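Local coordinates for multicopper oxidase (Arthrobacter sp. FB24, PDB 3GDC), which probably oxidises phenol-like substrates as a laccase-type enzyme, passing their electrons through copper ions to dioxygen, which is reduced to water, at residues 101-106 and 132-137. Sequence-based numbering, arbitrary orientation.
Sequences DGTPGI and HCHQSP. With CU (copper (II) ion), chain E; CU (copper (II) ion), chain D; CU (copper (II) ion), chain O.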
loop_
_atom_site.group_PDB
_atom_site.type_symbol
_atom_site.label_atom_id
_atom_site.label_comp_id
_atom_site.label_asym_id
_atom_site.label_seq_id
_atom_site.Cartn_x
_atom_site.Cartn_y
_atom_site.Cartn_z
ATOM N N ASP A 101 14.104 -13.412 -20.237
ATOM C CA ASP A 101 13.083 -12.889 -19.330
ATOM C C ASP A 101 12.123 -13.974 -18.826
ATOM O O ASP A 101 11.324 -13.733 -17.911
ATOM C CB ASP A 101 12.330 -11.770 -20.073
ATOM C CG ASP A 101 11.272 -11.097 -19.236
ATOM O OD1 ASP A 101 11.600 -10.541 -18.170
ATOM O OD2 ASP A 101 10.107 -11.110 -19.679
ATOM N N GLY A 102 12.191 -15.163 -19.419
ATOM C CA GLY A 102 11.310 -16.276 -19.024
ATOM C C GLY A 102 9.837 -16.066 -19.338
ATOM O O GLY A 102 8.963 -16.549 -18.624
ATOM N N THR A 103 9.552 -15.339 -20.413
ATOM C CA THR A 103 8.168 -15.088 -20.808
ATOM C C THR A 103 7.796 -15.950 -22.016
ATOM O O THR A 103 8.476 -15.898 -23.035
ATOM C CB THR A 103 7.945 -13.585 -21.097
ATOM O OG1 THR A 103 8.106 -12.851 -19.880
ATOM C CG2 THR A 103 6.561 -13.329 -21.666
ATOM N N PRO A 104 6.730 -16.762 -21.902
ATOM C CA PRO A 104 6.301 -17.532 -23.075
ATOM C C PRO A 104 6.066 -16.630 -24.295
ATOM O O PRO A 104 5.495 -15.542 -24.164
ATOM C CB PRO A 104 4.990 -18.163 -22.609
ATOM C CG PRO A 104 5.178 -18.308 -21.128
ATOM C CD PRO A 104 5.883 -17.042 -20.729
ATOM N N GLY A 105 6.539 -17.078 -25.456
ATOM C CA GLY A 105 6.388 -16.309 -26.700
ATOM C C GLY A 105 7.556 -15.389 -27.000
ATOM O O GLY A 105 7.664 -14.855 -28.116
ATOM N N ILE A 106 8.427 -15.191 -26.010
ATOM C CA ILE A 106 9.608 -14.345 -26.172
ATOM C C ILE A 106 10.882 -15.177 -26.024
ATOM O O ILE A 106 11.094 -15.848 -25.005
ATOM C CB ILE A 106 9.601 -13.135 -25.191
ATOM C CG1 ILE A 106 8.257 -12.393 -25.265
ATOM C CG2 ILE A 106 10.799 -12.188 -25.463
ATOM C CD1 ILE A 106 8.140 -11.200 -24.330
ATOM N N HIS A 132 10.249 -16.074 -10.269
ATOM C CA HIS A 132 9.094 -16.969 -10.234
ATOM C C HIS A 132 8.733 -17.436 -11.625
ATOM O O HIS A 132 9.220 -16.887 -12.618
ATOM C CB HIS A 132 7.886 -16.296 -9.548
ATOM C CG HIS A 132 7.448 -15.018 -10.195
ATOM N ND1 HIS A 132 6.668 -14.986 -11.331
ATOM C CD2 HIS A 132 7.677 -13.727 -9.857
ATOM C CE1 HIS A 132 6.445 -13.729 -11.673
ATOM N NE2 HIS A 132 7.042 -12.946 -10.791
ATOM N N CYS A 133 7.894 -18.459 -11.713
ATOM C CA CYS A 133 7.482 -18.952 -13.016
ATOM C C CYS A 133 6.565 -17.941 -13.703
ATOM O O CYS A 133 5.792 -17.235 -13.040
ATOM C CB CYS A 133 6.785 -20.311 -12.884
ATOM S SG CYS A 133 6.226 -20.965 -14.468
ATOM N N HIS A 134 6.648 -17.863 -15.030
ATOM C CA HIS A 134 5.784 -16.933 -15.759
ATOM C C HIS A 134 4.912 -17.618 -16.829
ATOM O O HIS A 134 4.430 -16.975 -17.766
ATOM C CB HIS A 134 6.611 -15.778 -16.341
ATOM C CG HIS A 134 5.849 -14.496 -16.459
ATOM N ND1 HIS A 134 4.799 -14.339 -17.336
ATOM C CD2 HIS A 134 5.981 -13.314 -15.812
ATOM C CE1 HIS A 134 4.316 -13.115 -17.226
ATOM N NE2 HIS A 134 5.014 -12.474 -16.304
ATOM N N GLN A 135 4.720 -18.924 -16.685
ATOM C CA GLN A 135 3.814 -19.683 -17.540
ATOM C C GLN A 135 2.349 -19.338 -17.228
ATOM O O GLN A 135 1.974 -19.138 -16.063
ATOM C CB GLN A 135 4.067 -21.185 -17.359
ATOM C CG GLN A 135 3.232 -22.123 -18.257
ATOM C CD GLN A 135 3.678 -22.116 -19.714
ATOM O OE1 GLN A 135 2.900 -22.448 -20.619
ATOM N NE2 GLN A 135 4.922 -21.748 -19.946
ATOM N N SER A 136 1.528 -19.258 -18.272
ATOM C CA SER A 136 0.085 -19.070 -18.106
ATOM C C SER A 136 -0.610 -20.425 -17.953
ATOM O O SER A 136 -0.198 -21.403 -18.582
ATOM C CB SER A 136 -0.509 -18.306 -19.293
ATOM O OG SER A 136 0.126 -17.046 -19.453
ATOM N N PRO A 137 -1.670 -20.501 -17.119
ATOM C CA PRO A 137 -2.285 -19.447 -16.298
ATOM C C PRO A 137 -1.389 -19.013 -15.149
ATOM O O PRO A 137 -0.905 -19.864 -14.390
ATOM C CB PRO A 137 -3.546 -20.123 -15.746
ATOM C CG PRO A 137 -3.245 -21.558 -15.766
ATOM C CD PRO A 137 -2.375 -21.786 -16.964
HETATM CU CU CU E . 7.009 -10.882 -10.534
HETATM CU CU CU D . 5.157 -22.847 -14.186
HETATM CU CU CU O . 5.010 -10.601 -15.854
#
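H134 fills the buried half of this contact, its CB resting 3.4 Å from the carbonyl O of G102 while OG1 of T103 lies over one face of the imidazole ring, more loosely, 4.4 Å from H134 CG. CG is anti to the backbone N (chi1 -150°), beside the carbonyl carbon; at the far end of the ring NE2 binds a copper ion at 1.9 Å, which H224 and H269 of a second subunit complete. T103 OG1 donates to D101 OD2 at 2.7 Å, meeting it from above the carboxylate plane; the same OD2 is hydrogen-bonded to H224 ND1 of the second subunit, which makes D101 a second-shell support of the copper site. P104 closes the opposite, partly exposed side, yet packs no less closely: its ring rests on backbone, with CD 3.3 Å from H134 O, and on the amide end of Q135, with CG 3.6 Å from NE2, itself hydrogen-bonded to S110. An alanine at P104 would probably open a gap beside H134 O and the Q135 amide, both of which would lose the ring's cover. The run H132-C133-H134 serves three copper ions: H132 shares one with H93 and with H271 of the second subunit, while C133 SG, with H88 and H141, holds another, as in a type 1 site, and accepts a hydrogen bond from Q135 N. The contact thus joins the loop between strands 91-92 and 116-122 to the link from strand 127-132 into helix 138-143, within a cupredoxin-like domain at the subunit interface.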